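Local coordinates for protein putative glycosyl hydrolase (Bacteroides thetaiotaomicron VPI-5482, PDB 3K11) that probably acts as a hydrolase, being a putative glycosyl hydrolase of family 88 whose exact substrate is not established, at residues L13-P18 and N422-Q427; L306-G311 and S322-S327; G311-L316 and G351-L356. All blocks are in the same frame, centred on the assembly; numbering follows the deposited sequence.

Contact 1: L13-P18 and N422-Q427; sequences LHLLQP and NDSAVQ. With EDO (1,2-ethanediol), chain J; EDO (1,2-ethanediol), chain S.
The imidazole of H14 and the carboxylate of D423 meet obliquely, with H14 ND1 4.3 Å from D423 OD1; that gap is too long for a direct bond. D423 and S424 are the two central residues of a type I' turn, N422 to A425, which closes the beta hairpin of strands 420-422 and 425-427. An ethanediol beside both flat groups, probably from the crystallisation liquor, has both its hydroxyls turned to the carboxylate: its O1 bonds to D423 OD1 and its O2 to D423 OD2, while O1 also sits obliquely to the H14 ring. R193 of the second subunit adds a salt bridge to D423 OD2, and I439 packs against both H14 and D423. The hairpin tip thus faces the short 3-10 turn 13-15 near the N-terminus, a worked example of chain ends joined by two waters and a few side-chain contacts, with no direct hydrogen bond between the segments. With its OG beside the backbone N (chi1 -58°), S424 reaches toward the H14 carbonyl oxygen but remains 3.9 Å from it, and L15 CD2 lies 4.0 Å from the same OG. Two waters fill in. One accepts from S424 OG at 3.0 Å and donates to L16 O at 2.7 Å. The other lies near H14 O and D423 OD1, more acceptors than its two protons can serve at once; it also donates to S424 OG at 2.8 Å, so the hydroxyl is held from both directions of bonding.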
ATOM      1  N   LEU A  13      12.315 -15.652 -25.004  1.00 52.49           N
ATOM      2  CA  LEU A  13      12.526 -15.324 -23.585  1.00 48.36           C
ATOM      3  C   LEU A  13      11.157 -15.191 -22.896  1.00 44.81           C
ATOM      4  O   LEU A  13      11.016 -15.509 -21.708  1.00 38.10           O
ATOM      5  CB  LEU A  13      13.359 -14.022 -23.449  1.00 47.37           C
ATOM      6  CG  LEU A  13      14.803 -14.055 -23.971  1.00 47.97           C
ATOM      7  CD1 LEU A  13      15.400 -12.652 -24.050  1.00 38.67           C
ATOM      8  CD2 LEU A  13      15.643 -14.985 -23.118  1.00 43.46           C
ATOM      9  N   HIS A  14      10.160 -14.726 -23.664  1.00 45.94           N
ATOM     10  CA  HIS A  14       8.760 -14.593 -23.194  1.00 46.84           C
ATOM     11  C   HIS A  14       8.036 -15.918 -22.858  1.00 49.78           C
ATOM     12  O   HIS A  14       6.940 -15.904 -22.268  1.00 50.48           O
ATOM     13  CB  HIS A  14       7.928 -13.839 -24.227  1.00 48.50           C
ATOM     14  CG  HIS A  14       7.752 -14.559 -25.531  1.00 55.27           C
ATOM     15  ND1 HIS A  14       6.602 -15.253 -25.844  1.00 61.03           N
ATOM     16  CD2 HIS A  14       8.563 -14.667 -26.613  1.00 55.73           C
ATOM     17  CE1 HIS A  14       6.718 -15.767 -27.057  1.00 64.60           C
ATOM     18  NE2 HIS A  14       7.898 -15.425 -27.546  1.00 59.26           N
ATOM     19  N   LEU A  15       8.624 -17.043 -23.263  1.00 50.34           N
ATOM     20  CA  LEU A  15       8.087 -18.357 -22.952  1.00 50.63           C
ATOM     21  C   LEU A  15       8.915 -19.085 -21.870  1.00 49.89           C
ATOM     22  O   LEU A  15       8.578 -20.214 -21.545  1.00 50.34           O
ATOM     23  CB  LEU A  15       7.901 -19.192 -24.251  1.00 50.86           C
ATOM     24  CG  LEU A  15       6.632 -18.844 -25.096  1.00 55.46           C
ATOM     25  CD1 LEU A  15       6.754 -19.335 -26.543  1.00 57.25           C
ATOM     26  CD2 LEU A  15       5.251 -19.327 -24.489  1.00 53.96           C
ATOM     27  N   LEU A  16       9.945 -18.435 -21.290  1.00 49.11           N
ATOM     28  CA  LEU A  16      10.748 -19.013 -20.157  1.00 49.74           C
ATOM     29  C   LEU A  16       9.882 -19.350 -18.952  1.00 50.41           C
ATOM     30  O   LEU A  16       8.953 -18.583 -18.623  1.00 48.01           O
ATOM     31  CB  LEU A  16      11.820 -18.040 -19.619  1.00 48.56           C
ATOM     32  CG  LEU A  16      13.105 -17.747 -20.383  1.00 52.57           C
ATOM     33  CD1 LEU A  16      13.936 -16.622 -19.692  1.00 42.94           C
ATOM     34  CD2 LEU A  16      13.888 -19.035 -20.511  1.00 50.46           C
ATOM     35  N   GLN A  17      10.205 -20.464 -18.288  1.00 47.84           N
ATOM     36  CA  GLN A  17       9.442 -20.933 -17.144  1.00 44.22           C
ATOM     37  C   GLN A  17       9.684 -20.006 -15.939  1.00 41.01           C
ATOM     38  O   GLN A  17      10.801 -19.854 -15.479  1.00 38.43           O
ATOM     39  CB  GLN A  17       9.772 -22.389 -16.795  1.00 45.85           C
ATOM     40  CG  GLN A  17       9.109 -22.927 -15.469  1.00 52.08           C
ATOM     41  CD  GLN A  17       7.557 -22.873 -15.451  1.00 60.91           C
ATOM     42  OE1 GLN A  17       6.900 -23.302 -16.410  1.00 65.31           O
ATOM     43  NE2 GLN A  17       6.979 -22.361 -14.342  1.00 47.34           N
ATOM     44  N   PRO A  18       8.628 -19.329 -15.468  1.00 34.36           N
ATOM     45  CA  PRO A  18       8.771 -18.531 -14.240  1.00 31.11           C
ATOM     46  C   PRO A  18       9.044 -19.378 -12.998  1.00 31.95           C
ATOM     47  O   PRO A  18       8.522 -20.474 -12.860  1.00 32.33           O
ATOM     48  CB  PRO A  18       7.396 -17.866 -14.099  1.00 30.74           C
ATOM     49  CG  PRO A  18       6.837 -17.881 -15.515  1.00 31.49           C
ATOM     50  CD  PRO A  18       7.289 -19.194 -16.068  1.00 35.28           C
ATOM     51  N   ASN A 422      -2.622 -19.446 -22.006  1.00 22.20           N
ATOM     52  CA  ASN A 422      -2.431 -18.637 -23.201  1.00 22.25           C
ATOM     53  C   ASN A 422      -1.334 -17.636 -22.887  1.00 23.75           C
ATOM     54  O   ASN A 422      -1.476 -16.828 -21.987  1.00 25.03           O
ATOM     55  CB  ASN A 422      -3.742 -17.945 -23.583  1.00 23.90           C
ATOM     56  CG  ASN A 422      -3.696 -17.347 -24.953  1.00 22.73           C
ATOM     57  OD1 ASN A 422      -2.619 -17.056 -25.481  1.00 25.05           O
ATOM     58  ND2 ASN A 422      -4.863 -17.143 -25.542  1.00 21.28           N
ATOM     59  N   ASP A 423      -0.229 -17.693 -23.616  1.00 22.97           N
ATOM     60  CA  ASP A 423       0.874 -16.750 -23.336  1.00 23.90           C
ATOM     61  C   ASP A 423       1.333 -16.855 -21.866  1.00 26.58           C
ATOM     62  O   ASP A 423       1.710 -15.874 -21.267  1.00 25.08           O
ATOM     63  CB  ASP A 423       0.372 -15.343 -23.699  1.00 23.76           C
ATOM     64  CG  ASP A 423       1.405 -14.462 -24.305  1.00 27.67           C
ATOM     65  OD1 ASP A 423       2.576 -14.855 -24.454  1.00 26.72           O
ATOM     66  OD2 ASP A 423       1.004 -13.344 -24.616  1.00 24.30           O
ATOM     67  N   SER A 424       1.318 -18.081 -21.307  1.00 24.19           N
ATOM     68  CA  SER A 424       1.844 -18.391 -19.989  1.00 25.29           C
ATOM     69  C   SER A 424       0.947 -17.944 -18.853  1.00 23.54           C
ATOM     70  O   SER A 424       1.361 -18.015 -17.692  1.00 22.61           O
ATOM     71  CB  SER A 424       3.255 -17.782 -19.790  1.00 28.60           C
ATOM     72  OG  SER A 424       4.179 -18.234 -20.762  1.00 28.21           O
ATOM     73  N   ALA A 425      -0.261 -17.475 -19.176  1.00 22.72           N
ATOM     74  CA  ALA A 425      -1.254 -17.026 -18.172  1.00 22.24           C
ATOM     75  C   ALA A 425      -2.500 -17.916 -18.245  1.00 23.15           C
ATOM     76  O   ALA A 425      -2.935 -18.288 -19.325  1.00 23.27           O
ATOM     77  CB  ALA A 425      -1.670 -15.548 -18.450  1.00 21.14           C
ATOM     78  N   VAL A 426      -3.107 -18.189 -17.091  1.00 22.81           N
ATOM     79  CA  VAL A 426      -4.387 -18.877 -17.049  1.00 22.13           C
ATOM     80  C   VAL A 426      -5.452 -17.966 -17.637  1.00 24.89           C
ATOM     81  O   VAL A 426      -5.578 -16.812 -17.216  1.00 22.61           O
ATOM     82  CB  VAL A 426      -4.756 -19.237 -15.607  1.00 22.32           C
ATOM     83  CG1 VAL A 426      -6.199 -19.748 -15.524  1.00 24.91           C
ATOM     84  CG2 VAL A 426      -3.754 -20.258 -15.014  1.00 22.17           C
ATOM     85  N   GLN A 427      -6.179 -18.450 -18.659  1.00 22.76           N
ATOM     86  CA  GLN A 427      -7.311 -17.731 -19.219  1.00 21.87           C
ATOM     87  C   GLN A 427      -8.546 -18.588 -19.221  1.00 24.12           C
ATOM     88  O   GLN A 427      -8.476 -19.781 -19.483  1.00 24.45           O
ATOM     89  CB  GLN A 427      -6.996 -17.232 -20.629  1.00 23.14           C
ATOM     90  CG  GLN A 427      -5.953 -16.109 -20.654  1.00 24.53           C
ATOM     91  CD  GLN A 427      -6.498 -14.748 -20.202  1.00 24.29           C
ATOM     92  OE1 GLN A 427      -7.709 -14.536 -20.196  1.00 24.48           O
ATOM     93  NE2 GLN A 427      -5.601 -13.785 -19.924  1.00 25.60           N
TER
HETATM   94  C1  EDO J   9       4.828 -11.807 -25.339  1.00 41.11           C
HETATM   95  O1  EDO J   9       4.460 -12.851 -24.423  1.00 44.53           O
HETATM   96  C2  EDO J   9       3.663 -10.897 -25.664  1.00 31.40           C
HETATM   97  O2  EDO J   9       2.531 -11.727 -25.893  1.00 37.91           O
HETATM   98  C1  EDO S  18       2.828 -22.742 -15.632  1.00 64.63           C
HETATM   99  O1  EDO S  18       3.777 -21.794 -16.197  1.00 54.32           O
HETATM  100  C2  EDO S  18       3.493 -23.933 -14.937  1.00 68.45           C
HETATM  101  O2  EDO S  18       4.024 -23.604 -13.632  1.00 64.34           O
HETATM  102  O   HOH W   1       6.670 -17.335 -19.325  1.00 31.31           O
HETATM  103  O   HOH W   2       4.317 -16.653 -23.103  1.00 36.72           O

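Contact 2: L306-G311 and S322-S327; sequences LQSGEG and SYLETS. With EDO (1,2-ethanediol), chain C.
An ST turn wrapped in a type I beta turn, S308 to G311, presents S308 and E310 to L324, on the short, weakly bonded antiparallel pair 313-314 and 324-325. The loop descends from helix 289-304, and L324 lies two residues ahead of helix 326-342. One leucine side chain serves both turn residues, mainly CD2 to S308 and CD1 to E310. CD2 of L324 touches S308 OG at 3.7 Å, with S308 CB close by, whereas L324 CD1 rests on the aliphatic part of E310, 3.8 Å from CB. The side chains of E310 and L324 cross at about a right angle. S308 OG stands between its own backbone N and carbonyl carbon (chi1 78°), a placement that lets it accept from E310 N at 3.0 Å while it also bonds to F312 O; the hydroxyl is thus satisfied although a methyl leans on it. E310 is bent at chi2 (-52°), which carries its carboxylate away from the leucine. E310 OE2 is hydrogen-bonded to Y389 OH of the second subunit, and OE1 accepts at 2.7 Å from O2 of an ethanediol probably from the crystallisation liquor. An alanine in place of E310 would probably leave Y389 of the second subunit without its carboxylate mate and uncover part of the L324 CD1 methyl. Q307 NE2 donates to G311 O at 3.1 Å, across the turn S308 to G311, and bonds to V353 O as well. On the other segment S327 OG donates to the syn lone pair of E325 OE2 at 2.6 Å. E325 stands at the N-cap position, where the weak strand 324-325 passes into helix 326-342, and its OE2 accepts from S327 N, above the carboxylate plane, a capping bond.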
ATOM      1  N   LEU A 306      -6.796  -7.047  -3.976  1.00 24.64           N
ATOM      2  CA  LEU A 306      -5.741  -7.205  -2.978  1.00 21.50           C
ATOM      3  C   LEU A 306      -5.177  -8.620  -2.861  1.00 23.44           C
ATOM      4  O   LEU A 306      -4.413  -8.919  -1.936  1.00 24.45           O
ATOM      5  CB  LEU A 306      -6.258  -6.710  -1.637  1.00 23.56           C
ATOM      6  CG  LEU A 306      -6.610  -5.206  -1.650  1.00 23.71           C
ATOM      7  CD1 LEU A 306      -7.441  -4.853  -0.348  1.00 25.01           C
ATOM      8  CD2 LEU A 306      -5.324  -4.339  -1.799  1.00 23.67           C
ATOM      9  N   GLN A 307      -5.494  -9.478  -3.819  1.00 24.78           N
ATOM     10  CA  GLN A 307      -4.879 -10.786  -3.850  1.00 24.83           C
ATOM     11  C   GLN A 307      -3.366 -10.620  -3.991  1.00 23.71           C
ATOM     12  O   GLN A 307      -2.884  -9.842  -4.831  1.00 22.87           O
ATOM     13  CB  GLN A 307      -5.393 -11.586  -5.047  1.00 22.40           C
ATOM     14  CG  GLN A 307      -4.949 -13.061  -5.007  1.00 20.54           C
ATOM     15  CD  GLN A 307      -5.529 -13.861  -6.149  1.00 20.97           C
ATOM     16  OE1 GLN A 307      -5.722 -13.330  -7.215  1.00 22.42           O
ATOM     17  NE2 GLN A 307      -5.765 -15.155  -5.930  1.00 21.33           N
ATOM     18  N   SER A 308      -2.597 -11.356  -3.192  1.00 23.07           N
ATOM     19  CA  SER A 308      -1.142 -11.309  -3.270  1.00 23.24           C
ATOM     20  C   SER A 308      -0.631 -12.055  -4.472  1.00 26.09           C
ATOM     21  O   SER A 308      -1.342 -12.862  -5.096  1.00 22.54           O
ATOM     22  CB  SER A 308      -0.489 -11.955  -2.012  1.00 22.99           C
ATOM     23  OG  SER A 308      -0.538 -13.394  -2.117  1.00 22.79           O
ATOM     24  N   GLY A 309       0.638 -11.821  -4.783  1.00 25.03           N
ATOM     25  CA  GLY A 309       1.346 -12.557  -5.799  1.00 22.87           C
ATOM     26  C   GLY A 309       1.491 -14.045  -5.571  1.00 23.57           C
ATOM     27  O   GLY A 309       1.884 -14.761  -6.469  1.00 24.82           O
ATOM     28  N   GLU A 310       1.190 -14.507  -4.353  1.00 23.44           N
ATOM     29  CA  GLU A 310       1.226 -15.907  -3.999  1.00 23.93           C
ATOM     30  C   GLU A 310      -0.159 -16.530  -4.085  1.00 25.20           C
ATOM     31  O   GLU A 310      -0.308 -17.741  -3.870  1.00 26.12           O
ATOM     32  CB  GLU A 310       1.777 -16.119  -2.576  1.00 24.62           C
ATOM     33  CG  GLU A 310       3.195 -15.574  -2.403  1.00 23.93           C
ATOM     34  CD  GLU A 310       4.137 -16.098  -3.469  1.00 25.69           C
ATOM     35  OE1 GLU A 310       4.143 -17.328  -3.739  1.00 28.51           O
ATOM     36  OE2 GLU A 310       4.874 -15.282  -4.058  1.00 29.03           O
ATOM     37  N   GLY A 311      -1.170 -15.715  -4.393  1.00 25.90           N
ATOM     38  CA  GLY A 311      -2.542 -16.223  -4.537  1.00 20.99           C
ATOM     39  C   GLY A 311      -3.351 -16.128  -3.252  1.00 23.02           C
ATOM     40  O   GLY A 311      -4.557 -16.094  -3.284  1.00 24.49           O
ATOM     41  N   SER A 322       1.236  -7.906   6.305  1.00 24.38           N
ATOM     42  CA  SER A 322       0.639  -8.826   7.257  1.00 24.93           C
ATOM     43  C   SER A 322       0.653 -10.240   6.634  1.00 27.66           C
ATOM     44  O   SER A 322       0.721 -10.401   5.424  1.00 23.90           O
ATOM     45  CB  SER A 322      -0.779  -8.443   7.669  1.00 25.38           C
ATOM     46  OG  SER A 322      -1.707  -8.450   6.603  1.00 23.43           O
ATOM     47  N   TYR A 323       0.601 -11.257   7.472  1.00 23.83           N
ATOM     48  CA  TYR A 323       0.799 -12.607   6.932  1.00 25.36           C
ATOM     49  C   TYR A 323      -0.280 -13.082   5.997  1.00 24.54           C
ATOM     50  O   TYR A 323      -1.427 -12.662   6.107  1.00 24.43           O
ATOM     51  CB  TYR A 323       1.029 -13.614   8.057  1.00 24.35           C
ATOM     52  CG  TYR A 323      -0.079 -13.973   8.983  1.00 21.97           C
ATOM     53  CD1 TYR A 323      -1.011 -14.935   8.628  1.00 23.96           C
ATOM     54  CD2 TYR A 323      -0.132 -13.475  10.277  1.00 26.80           C
ATOM     55  CE1 TYR A 323      -1.969 -15.343   9.502  1.00 23.17           C
ATOM     56  CE2 TYR A 323      -1.134 -13.868  11.158  1.00 24.36           C
ATOM     57  CZ  TYR A 323      -2.037 -14.816  10.775  1.00 25.91           C
ATOM     58  OH  TYR A 323      -2.990 -15.280  11.662  1.00 24.64           O
ATOM     59  N   LEU A 324       0.093 -14.014   5.106  1.00 26.45           N
ATOM     60  CA  LEU A 324      -0.839 -14.630   4.180  1.00 24.41           C
ATOM     61  C   LEU A 324      -1.614 -15.707   4.932  1.00 24.77           C
ATOM     62  O   LEU A 324      -1.019 -16.625   5.497  1.00 24.16           O
ATOM     63  CB  LEU A 324      -0.088 -15.240   3.007  1.00 23.54           C
ATOM     64  CG  LEU A 324       0.705 -14.230   2.145  1.00 24.33           C
ATOM     65  CD1 LEU A 324       1.522 -14.919   1.008  1.00 28.51           C
ATOM     66  CD2 LEU A 324      -0.249 -13.133   1.587  1.00 22.04           C
ATOM     67  N   GLU A 325      -2.926 -15.653   4.863  1.00 23.64           N
ATOM     68  CA  GLU A 325      -3.798 -16.538   5.678  1.00 21.96           C
ATOM     69  C   GLU A 325      -4.687 -17.435   4.844  1.00 24.84           C
ATOM     70  O   GLU A 325      -5.348 -17.007   3.892  1.00 25.69           O
ATOM     71  CB  GLU A 325      -4.593 -15.643   6.625  1.00 23.16           C
ATOM     72  CG  GLU A 325      -5.161 -16.348   7.861  1.00 23.48           C
ATOM     73  CD  GLU A 325      -6.474 -17.065   7.572  1.00 25.58           C
ATOM     74  OE1 GLU A 325      -7.298 -16.438   6.846  1.00 24.29           O
ATOM     75  OE2 GLU A 325      -6.710 -18.191   8.102  1.00 23.20           O
ATOM     76  N   THR A 326      -4.704 -18.693   5.229  1.00 22.96           N
ATOM     77  CA  THR A 326      -5.289 -19.736   4.405  1.00 22.28           C
ATOM     78  C   THR A 326      -6.804 -19.780   4.434  1.00 22.82           C
ATOM     79  O   THR A 326      -7.431 -19.970   3.383  1.00 25.36           O
ATOM     80  CB  THR A 326      -4.731 -21.094   4.853  1.00 23.65           C
ATOM     81  OG1 THR A 326      -3.297 -21.092   4.713  1.00 24.35           O
ATOM     82  CG2 THR A 326      -5.361 -22.271   4.021  1.00 22.19           C
ATOM     83  N   SER A 327      -7.411 -19.686   5.630  1.00 23.74           N
ATOM     84  CA  SER A 327      -8.863 -19.881   5.692  1.00 25.06           C
ATOM     85  C   SER A 327      -9.619 -18.807   4.892  1.00 25.30           C
ATOM     86  O   SER A 327     -10.523 -19.115   4.130  1.00 22.68           O
ATOM     87  CB  SER A 327      -9.396 -19.967   7.117  1.00 25.68           C
ATOM     88  OG  SER A 327      -9.195 -18.784   7.871  1.00 23.06           O
TER
HETATM   89  C1  EDO C   2       2.179 -19.357  -7.486  1.00 31.34           C
HETATM   90  O1  EDO C   2       1.686 -20.298  -6.521  1.00 29.71           O
HETATM   91  C2  EDO C   2       2.892 -18.244  -6.772  1.00 28.09           C
HETATM   92  O2  EDO C   2       4.119 -18.682  -6.121  1.00 27.94           O

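Contact 3: G311-L316 and G351-L356; sequences GFWHQL and GPVAQL
Apolar packing carries this contact, and it begins at the indole of W313, whose six-membered end meets V353. CG1 of V353 lies at the ring edge, near its plane, 4.0 Å from W313 CH2 and as far from CZ2, and the two side chains cross at about a right angle. V353 CG1 points anti to the backbone N (chi1 -180°), the branch that reaches the tryptophan. L356 makes the closer touch: its CG is 3.6 Å from G311 CA and its CD2 3.7 Å from that same atom. Here main chain meets side chain, and two things argue for a glycine: a CB at G311 would lie 2.9 Å from L356 O, a clash, and would be jammed against E310 O. V353 and L356 both belong to helix 347-362, one of the many helices of this chain, consistent with the helical-hairpin barrel of the six-hairpin clan. The aromatic partner is Y332, whose ring stands edge-to-face with W313. Of polar links, W313 NE1 bonds to V303 O, fixing the indole from its other end. Across the subunit boundary, F382 of the second subunit packs on V353 and A385 of that subunit on L356.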
ATOM      1  N   GLY A 311      -1.170 -15.715  -4.393  1.00 25.90           N
ATOM      2  CA  GLY A 311      -2.542 -16.223  -4.537  1.00 20.99           C
ATOM      3  C   GLY A 311      -3.351 -16.128  -3.252  1.00 23.02           C
ATOM      4  O   GLY A 311      -4.557 -16.094  -3.284  1.00 24.49           O
ATOM      5  N   PHE A 312      -2.670 -16.097  -2.123  1.00 23.13           N
ATOM      6  CA  PHE A 312      -3.309 -15.893  -0.831  1.00 23.27           C
ATOM      7  C   PHE A 312      -3.681 -14.420  -0.674  1.00 22.64           C
ATOM      8  O   PHE A 312      -3.108 -13.530  -1.327  1.00 25.18           O
ATOM      9  CB  PHE A 312      -2.329 -16.217   0.298  1.00 24.07           C
ATOM     10  CG  PHE A 312      -1.923 -17.651   0.378  1.00 23.16           C
ATOM     11  CD1 PHE A 312      -2.724 -18.576   1.044  1.00 24.30           C
ATOM     12  CD2 PHE A 312      -0.729 -18.086  -0.197  1.00 24.37           C
ATOM     13  CE1 PHE A 312      -2.337 -19.912   1.125  1.00 23.59           C
ATOM     14  CE2 PHE A 312      -0.325 -19.405  -0.096  1.00 23.69           C
ATOM     15  CZ  PHE A 312      -1.158 -20.332   0.519  1.00 25.78           C
ATOM     16  N   TRP A 313      -4.572 -14.173   0.274  1.00 22.90           N
ATOM     17  CA  TRP A 313      -4.834 -12.845   0.774  1.00 22.88           C
ATOM     18  C   TRP A 313      -4.195 -12.656   2.160  1.00 21.68           C
ATOM     19  O   TRP A 313      -3.873 -13.616   2.870  1.00 23.83           O
ATOM     20  CB  TRP A 313      -6.334 -12.580   0.807  1.00 24.90           C
ATOM     21  CG  TRP A 313      -6.961 -12.321  -0.515  1.00 23.21           C
ATOM     22  CD1 TRP A 313      -7.272 -11.079  -1.031  1.00 23.85           C
ATOM     23  CD2 TRP A 313      -7.364 -13.270  -1.507  1.00 23.06           C
ATOM     24  NE1 TRP A 313      -7.848 -11.212  -2.273  1.00 23.11           N
ATOM     25  CE2 TRP A 313      -7.918 -12.538  -2.585  1.00 23.76           C
ATOM     26  CE3 TRP A 313      -7.310 -14.666  -1.610  1.00 21.37           C
ATOM     27  CZ2 TRP A 313      -8.423 -13.147  -3.719  1.00 24.43           C
ATOM     28  CZ3 TRP A 313      -7.870 -15.283  -2.738  1.00 20.63           C
ATOM     29  CH2 TRP A 313      -8.405 -14.521  -3.775  1.00 22.74           C
ATOM     30  N   HIS A 314      -3.942 -11.383   2.481  1.00 24.16           N
ATOM     31  CA  HIS A 314      -3.305 -10.972   3.714  1.00 23.62           C
ATOM     32  C   HIS A 314      -4.307 -10.887   4.890  1.00 23.69           C
ATOM     33  O   HIS A 314      -5.459 -10.423   4.722  1.00 24.02           O
ATOM     34  CB  HIS A 314      -2.638  -9.621   3.530  1.00 23.73           C
ATOM     35  CG  HIS A 314      -1.501  -9.616   2.565  1.00 22.41           C
ATOM     36  ND1 HIS A 314      -0.201  -9.901   2.944  1.00 21.57           N
ATOM     37  CD2 HIS A 314      -1.461  -9.344   1.234  1.00 23.41           C
ATOM     38  CE1 HIS A 314       0.586  -9.800   1.878  1.00 24.91           C
ATOM     39  NE2 HIS A 314      -0.149  -9.477   0.827  1.00 24.59           N
ATOM     40  N   GLN A 315      -3.810 -11.252   6.081  1.00 23.09           N
ATOM     41  CA  GLN A 315      -4.558 -11.268   7.370  1.00 22.87           C
ATOM     42  C   GLN A 315      -5.344  -9.977   7.591  1.00 23.06           C
ATOM     43  O   GLN A 315      -6.498 -10.004   7.988  1.00 22.79           O
ATOM     44  CB  GLN A 315      -3.561 -11.493   8.498  1.00 22.29           C
ATOM     45  CG  GLN A 315      -4.024 -11.267   9.896  1.00 22.47           C
ATOM     46  CD  GLN A 315      -4.885 -12.322  10.446  1.00 23.47           C
ATOM     47  OE1 GLN A 315      -5.497 -13.111   9.713  1.00 24.65           O
ATOM     48  NE2 GLN A 315      -4.976 -12.348  11.775  1.00 22.08           N
ATOM     49  N   LEU A 316      -4.683  -8.837   7.362  1.00 23.77           N
ATOM     50  CA  LEU A 316      -5.393  -7.545   7.185  1.00 22.18           C
ATOM     51  C   LEU A 316      -5.281  -7.286   5.688  1.00 22.68           C
ATOM     52  O   LEU A 316      -4.176  -7.134   5.151  1.00 22.58           O
ATOM     53  CB  LEU A 316      -4.774  -6.405   7.982  1.00 22.59           C
ATOM     54  CG  LEU A 316      -5.015  -6.500   9.515  1.00 23.38           C
ATOM     55  CD1 LEU A 316      -4.390  -5.295  10.276  1.00 23.55           C
ATOM     56  CD2 LEU A 316      -6.513  -6.679   9.868  1.00 26.28           C
ATOM     57  N   GLY A 351     -12.144 -15.994 -13.114  1.00 21.55           N
ATOM     58  CA  GLY A 351     -11.749 -17.384 -13.090  1.00 22.83           C
ATOM     59  C   GLY A 351     -10.300 -17.583 -12.687  1.00 22.36           C
ATOM     60  O   GLY A 351      -9.996 -18.432 -11.867  1.00 20.75           O
ATOM     61  N   PRO A 352      -9.392 -16.799 -13.273  1.00 21.20           N
ATOM     62  CA  PRO A 352      -7.976 -16.946 -12.912  1.00 22.86           C
ATOM     63  C   PRO A 352      -7.621 -16.567 -11.480  1.00 23.03           C
ATOM     64  O   PRO A 352      -6.655 -17.113 -10.917  1.00 23.26           O
ATOM     65  CB  PRO A 352      -7.283 -16.045 -13.925  1.00 22.37           C
ATOM     66  CG  PRO A 352      -8.198 -16.029 -15.093  1.00 24.81           C
ATOM     67  CD  PRO A 352      -9.553 -15.901 -14.431  1.00 21.18           C
ATOM     68  N   VAL A 353      -8.400 -15.660 -10.891  1.00 23.09           N
ATOM     69  CA  VAL A 353      -8.276 -15.293  -9.484  1.00 20.98           C
ATOM     70  C   VAL A 353      -8.609 -16.489  -8.603  1.00 23.66           C
ATOM     71  O   VAL A 353      -7.858 -16.857  -7.716  1.00 22.64           O
ATOM     72  CB  VAL A 353      -9.180 -14.110  -9.134  1.00 21.61           C
ATOM     73  CG1 VAL A 353      -9.025 -13.726  -7.633  1.00 20.29           C
ATOM     74  CG2 VAL A 353      -8.825 -12.887 -10.031  1.00 22.38           C
ATOM     75  N   ALA A 354      -9.747 -17.108  -8.874  1.00 23.40           N
ATOM     76  CA  ALA A 354     -10.173 -18.286  -8.139  1.00 23.70           C
ATOM     77  C   ALA A 354      -9.164 -19.419  -8.335  1.00 23.68           C
ATOM     78  O   ALA A 354      -8.798 -20.131  -7.389  1.00 23.46           O
ATOM     79  CB  ALA A 354     -11.589 -18.699  -8.583  1.00 19.17           C
ATOM     80  N   GLN A 355      -8.744 -19.638  -9.579  1.00 23.14           N
ATOM     81  CA  GLN A 355      -7.838 -20.729  -9.884  1.00 20.54           C
ATOM     82  C   GLN A 355      -6.490 -20.590  -9.143  1.00 23.30           C
ATOM     83  O   GLN A 355      -5.978 -21.558  -8.576  1.00 25.30           O
ATOM     84  CB  GLN A 355      -7.633 -20.797 -11.398  1.00 23.32           C
ATOM     85  CG  GLN A 355      -6.781 -22.004 -11.861  1.00 25.68           C
ATOM     86  CD  GLN A 355      -7.270 -22.653 -13.126  1.00 26.11           C
ATOM     87  OE1 GLN A 355      -8.457 -22.616 -13.445  1.00 27.69           O
ATOM     88  NE2 GLN A 355      -6.374 -23.335 -13.814  1.00 24.27           N
ATOM     89  N   LEU A 356      -5.920 -19.401  -9.158  1.00 22.56           N
ATOM     90  CA  LEU A 356      -4.663 -19.115  -8.467  1.00 22.73           C
ATOM     91  C   LEU A 356      -4.873 -19.285  -6.978  1.00 22.58           C
ATOM     92  O   LEU A 356      -4.017 -19.833  -6.249  1.00 22.66           O
ATOM     93  CB  LEU A 356      -4.201 -17.689  -8.753  1.00 21.57           C
ATOM     94  CG  LEU A 356      -2.978 -17.232  -7.966  1.00 25.08           C
ATOM     95  CD1 LEU A 356      -1.740 -18.134  -8.239  1.00 21.14           C
ATOM     96  CD2 LEU A 356      -2.661 -15.749  -8.181  1.00 20.72           C
TER

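Contact 3 is wholly buried, and contact 2 is partly so; both are built round the short sheet of strands 313-314 and 324-325. Their centres lie about 6 Å apart, they share G311, and S322 O meets H314 ND1 at 2.7 Å, probably a hydrogen bond. Contact 1 is peripheral, about 33 Å from the chain's centre, though V426 O packs on P352 CG of contact 3 at 3.5 Å. Chemistry follows place: contact 3 is apolar with the glycine backbone exploited, contact 2 mixes methyl packing with turn and cap bonds, and contact 1 is bridged by waters, with a crystallisation ethanediol on the D423 carboxylate. All three touch the second subunit.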